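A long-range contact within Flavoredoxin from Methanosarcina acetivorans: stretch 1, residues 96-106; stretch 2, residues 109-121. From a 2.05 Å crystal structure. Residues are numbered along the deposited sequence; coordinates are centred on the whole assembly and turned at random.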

# COMPACT_ATOMS: atom_id res chain seq x y z
N LEU B 96 -20.51 9.05 13.66
CA LEU B 96 -20.71 9.08 12.20
C LEU B 96 -21.17 7.72 11.67
O LEU B 96 -21.98 7.65 10.73
CB LEU B 96 -19.42 9.51 11.49
CG LEU B 96 -19.46 10.54 10.35
CD1 LEU B 96 -18.46 10.14 9.29
CD2 LEU B 96 -20.84 10.71 9.70
N PHE B 97 -20.66 6.65 12.28
CA PHE B 97 -20.89 5.28 11.84
C PHE B 97 -21.49 4.44 12.97
O PHE B 97 -21.48 4.86 14.14
CB PHE B 97 -19.57 4.64 11.39
CG PHE B 97 -18.82 5.41 10.31
CD1 PHE B 97 -17.61 6.04 10.61
CD2 PHE B 97 -19.30 5.47 9.01
CE1 PHE B 97 -16.89 6.74 9.62
CE2 PHE B 97 -18.60 6.17 8.03
CZ PHE B 97 -17.39 6.80 8.33
N GLU B 98 -22.02 3.27 12.62
CA GLU B 98 -22.36 2.25 13.61
C GLU B 98 -21.06 1.52 13.97
O GLU B 98 -20.42 0.91 13.11
CB GLU B 98 -23.37 1.24 13.05
CG GLU B 98 -24.81 1.71 12.97
CD GLU B 98 -25.76 0.62 12.46
OE1 GLU B 98 -26.83 0.42 13.10
OE2 GLU B 98 -25.43 -0.04 11.44
N VAL B 99 -20.69 1.59 15.24
CA VAL B 99 -19.42 1.03 15.68
C VAL B 99 -19.59 -0.31 16.41
O VAL B 99 -20.46 -0.46 17.28
CB VAL B 99 -18.62 2.05 16.55
CG1 VAL B 99 -17.36 1.42 17.14
CG2 VAL B 99 -18.27 3.29 15.72
N PHE B 100 -18.76 -1.27 16.04
CA PHE B 100 -18.66 -2.54 16.76
C PHE B 100 -17.21 -2.83 17.16
O PHE B 100 -16.26 -2.39 16.49
CB PHE B 100 -19.29 -3.70 15.95
CG PHE B 100 -18.44 -4.22 14.81
CD1 PHE B 100 -17.73 -5.42 14.94
CD2 PHE B 100 -18.35 -3.52 13.60
CE1 PHE B 100 -16.93 -5.91 13.90
CE2 PHE B 100 -17.56 -4.01 12.56
CZ PHE B 100 -16.84 -5.21 12.72
N TYR B 101 -17.05 -3.54 18.27
CA TYR B 101 -15.75 -3.95 18.75
C TYR B 101 -15.63 -5.46 18.62
O TYR B 101 -16.62 -6.16 18.36
CB TYR B 101 -15.57 -3.51 20.20
CG TYR B 101 -15.37 -2.01 20.35
CD1 TYR B 101 -16.47 -1.15 20.50
CD2 TYR B 101 -14.09 -1.45 20.34
CE1 TYR B 101 -16.30 0.24 20.64
CE2 TYR B 101 -13.91 -0.06 20.49
CZ TYR B 101 -15.02 0.77 20.63
OH TYR B 101 -14.85 2.14 20.77
N GLY B 102 -14.40 -5.95 18.79
CA GLY B 102 -14.11 -7.38 18.64
C GLY B 102 -13.26 -7.89 19.78
O GLY B 102 -13.33 -7.36 20.89
N GLU B 103 -12.42 -8.88 19.47
CA GLU B 103 -11.64 -9.64 20.48
C GLU B 103 -10.67 -8.78 21.29
O GLU B 103 -10.40 -9.07 22.46
CB GLU B 103 -10.89 -10.80 19.81
CG GLU B 103 -11.78 -11.90 19.21
CD GLU B 103 -11.01 -12.93 18.37
OE1 GLU B 103 -9.75 -12.95 18.39
OE2 GLU B 103 -11.66 -13.75 17.69
N LEU B 104 -10.15 -7.72 20.67
CA LEU B 104 -9.20 -6.82 21.33
C LEU B 104 -9.91 -5.78 22.18
O LEU B 104 -9.27 -5.07 22.95
CB LEU B 104 -8.29 -6.15 20.30
CG LEU B 104 -7.39 -7.04 19.45
CD1 LEU B 104 -6.53 -6.19 18.54
CD2 LEU B 104 -6.50 -8.01 20.28
N LYS B 105 -11.24 -5.68 22.04
CA LYS B 105 -12.10 -4.88 22.93
C LYS B 105 -12.03 -3.37 22.71
O LYS B 105 -12.95 -2.63 23.04
CB LYS B 105 -11.81 -5.21 24.41
CG LYS B 105 -11.70 -6.71 24.74
CD LYS B 105 -12.93 -7.27 25.41
CE LYS B 105 -14.08 -7.56 24.45
NZ LYS B 105 -15.42 -7.74 25.19
N THR B 106 -10.94 -2.92 22.12
CA THR B 106 -10.57 -1.51 22.19
C THR B 106 -10.27 -0.86 20.83
O THR B 106 -9.91 0.32 20.75
CB THR B 106 -9.37 -1.35 23.12
OG1 THR B 106 -9.06 0.03 23.28
CG2 THR B 106 -8.17 -2.03 22.54
N MET B 109 -14.48 -0.65 15.16
CA MET B 109 -14.65 -1.03 13.76
C MET B 109 -15.99 -0.52 13.22
O MET B 109 -16.92 -0.27 13.98
CB MET B 109 -14.52 -2.54 13.57
CG MET B 109 -13.10 -3.03 13.75
SD MET B 109 -12.96 -4.83 13.81
CE MET B 109 -13.66 -5.17 15.44
N ILE B 110 -16.06 -0.37 11.90
CA ILE B 110 -17.22 0.26 11.25
C ILE B 110 -18.13 -0.78 10.60
O ILE B 110 -17.72 -1.48 9.67
CB ILE B 110 -16.79 1.30 10.18
CG1 ILE B 110 -15.94 2.41 10.81
CG2 ILE B 110 -18.03 1.90 9.48
CD1 ILE B 110 -15.23 3.28 9.80
N LYS B 111 -19.36 -0.85 11.07
CA LYS B 111 -20.30 -1.88 10.61
C LYS B 111 -20.55 -1.82 9.10
O LYS B 111 -20.66 -2.85 8.45
CB LYS B 111 -21.63 -1.78 11.38
CG LYS B 111 -21.56 -2.36 12.76
CD LYS B 111 -22.79 -2.03 13.60
CE LYS B 111 -22.71 -2.67 14.97
NZ LYS B 111 -23.96 -2.40 15.76
N GLU B 112 -20.61 -0.60 8.57
CA GLU B 112 -20.98 -0.38 7.18
C GLU B 112 -19.85 -0.73 6.19
O GLU B 112 -20.11 -1.04 5.03
CB GLU B 112 -21.50 1.06 7.01
CG GLU B 112 -22.70 1.41 7.95
CD GLU B 112 -22.34 2.22 9.23
OE1 GLU B 112 -21.43 1.85 9.98
OE2 GLU B 112 -23.02 3.23 9.50
N CYS B 113 -18.60 -0.70 6.67
CA CYS B 113 -17.44 -1.08 5.86
C CYS B 113 -17.46 -2.56 5.44
O CYS B 113 -17.95 -3.42 6.17
CB CYS B 113 -16.12 -0.69 6.55
SG CYS B 113 -15.77 1.10 6.47
N THR B 114 -16.92 -2.84 4.26
CA THR B 114 -17.05 -4.17 3.68
C THR B 114 -16.11 -5.19 4.30
O THR B 114 -16.34 -6.41 4.19
CB THR B 114 -16.85 -4.13 2.16
OG1 THR B 114 -15.46 -3.89 1.85
CG2 THR B 114 -17.74 -3.04 1.54
N LEU B 115 -15.06 -4.69 4.95
CA LEU B 115 -14.00 -5.52 5.53
C LEU B 115 -13.35 -4.73 6.66
O LEU B 115 -13.02 -3.55 6.50
CB LEU B 115 -12.96 -5.91 4.46
CG LEU B 115 -11.68 -6.67 4.85
CD1 LEU B 115 -11.93 -8.16 5.27
CD2 LEU B 115 -10.67 -6.62 3.73
N ASN B 116 -13.18 -5.40 7.80
CA ASN B 116 -12.54 -4.80 8.99
C ASN B 116 -11.42 -5.69 9.52
O ASN B 116 -11.64 -6.87 9.81
CB ASN B 116 -13.56 -4.55 10.12
CG ASN B 116 -14.93 -4.17 9.61
OD1 ASN B 116 -15.78 -5.03 9.36
ND2 ASN B 116 -15.18 -2.86 9.49
N LEU B 117 -10.23 -5.11 9.63
CA LEU B 117 -9.07 -5.81 10.18
C LEU B 117 -8.75 -5.25 11.56
O LEU B 117 -8.41 -4.08 11.70
CB LEU B 117 -7.86 -5.70 9.24
CG LEU B 117 -8.07 -5.98 7.74
CD1 LEU B 117 -6.77 -5.86 6.95
CD2 LEU B 117 -8.77 -7.35 7.46
N GLU B 118 -8.88 -6.10 12.58
CA GLU B 118 -8.67 -5.72 13.97
C GLU B 118 -7.23 -6.05 14.34
O GLU B 118 -6.82 -7.20 14.27
CB GLU B 118 -9.68 -6.47 14.85
CG GLU B 118 -9.65 -6.15 16.34
CD GLU B 118 -10.64 -7.01 17.15
OE1 GLU B 118 -11.04 -8.09 16.67
OE2 GLU B 118 -11.00 -6.59 18.27
N CYS B 119 -6.45 -5.03 14.72
CA CYS B 119 -5.00 -5.20 14.80
C CYS B 119 -4.39 -4.89 16.15
O CYS B 119 -4.76 -3.92 16.82
CB CYS B 119 -4.29 -4.38 13.72
SG CYS B 119 -4.95 -4.68 12.06
N ARG B 120 -3.45 -5.75 16.55
CA ARG B 120 -2.72 -5.54 17.79
C ARG B 120 -1.35 -4.96 17.53
O ARG B 120 -0.56 -5.55 16.80
CB ARG B 120 -2.60 -6.84 18.58
CG ARG B 120 -2.40 -6.55 20.06
CD ARG B 120 -1.32 -7.36 20.68
NE ARG B 120 -1.68 -8.77 20.82
CZ ARG B 120 -1.01 -9.76 20.24
NH1 ARG B 120 0.04 -9.50 19.46
NH2 ARG B 120 -1.40 -11.01 20.43
N VAL B 121 -1.07 -3.81 18.10
CA VAL B 121 0.23 -3.17 17.90
C VAL B 121 1.33 -4.11 18.38
O VAL B 121 1.29 -4.60 19.51
CB VAL B 121 0.33 -1.78 18.58
CG1 VAL B 121 1.74 -1.24 18.47
CG2 VAL B 121 -0.65 -0.80 17.94
O HOH W 1 -12.06 -4.32 18.89

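The two stretches meet through a short antiparallel strand pairing, extended at each end by a glutamate whose carboxylate accepts backbone NH groups of stretch 1, one for Glu112 and two for Glu118.

The pairing itself is brief. Val99 lies across from Ile110 as a non-hydrogen-bonded pair, and Phe100 lies across from Met109 as a hydrogen-bonded pair. Phe100 N donates to Met109 O at 2.9 Å, and Met109 N returns a bond to Phe100 O at 2.8 Å. The ladder goes one step further, where Lys111 N donates to Glu98 O at 2.9 Å in a nearly straight bond. Between these bonds, Val99 CA sits 3.3 Å from Met109 O in a CA-H...O contact.

The side chains of Phe100 and Met109 share one face of the sheet. The ring of Phe100 lies against its partner, with Met109 CB over one ring face and 3.5 Å from Phe100 CE2. Met109 SD is also near, in an oblique sulfur-aromatic contact 4.7 Å from the centroid of the Phe100 ring. Lys111 adds its aliphatic chain, with Lys111 CG 3.5 Å from Phe100 CD2. Asn116 OD1 approaches the ring edge, 3.5 Å from Phe100 CZ. The same Asn116 steadies its own stretch, because Asn116 ND2 donates to Ile110 O at 2.9 Å.

Ile110 and Val99 point to the other face. Ile110 also packs on Phe97: Ile110 CD1 covers one face of the Phe97 ring, 4.1 Å from its centroid, and Ile110 CG2 lies 3.7 Å from Phe97 CB. These contacts are apolar and buried.

Glu112 binds the start of the pairing. Glu98 N donates to Glu112 OE1 at 3.1 Å and, weakly, to Glu112 OE2 at 3.3 Å. A backbone NH thus offsets part of the carboxylate's charge.

Glu118 does similar work at the type I turn from Gly102 to Lys105. Its extended side chain reaches the turn, where Leu104 N donates to Glu118 OE2 at 2.8 Å. Glu103 N adds a weak bond to Glu118 OE1 at 3.2 Å. A water accepts from Gly102 N at 2.9 Å and donates to Glu118 OE2 at 2.6 Å, bridging the two. The lack of a side chain at Gly102 matters here: an ideal CB would fall 2.5 Å from Glu118 OE1, a clash, and 3.1 Å from Met109 CE. From within the turn, Leu104 CD1 rests 3.4 Å from Cys119 O and 4.0 Å from Arg120 CB, extending the contact along the strand that carries Glu118.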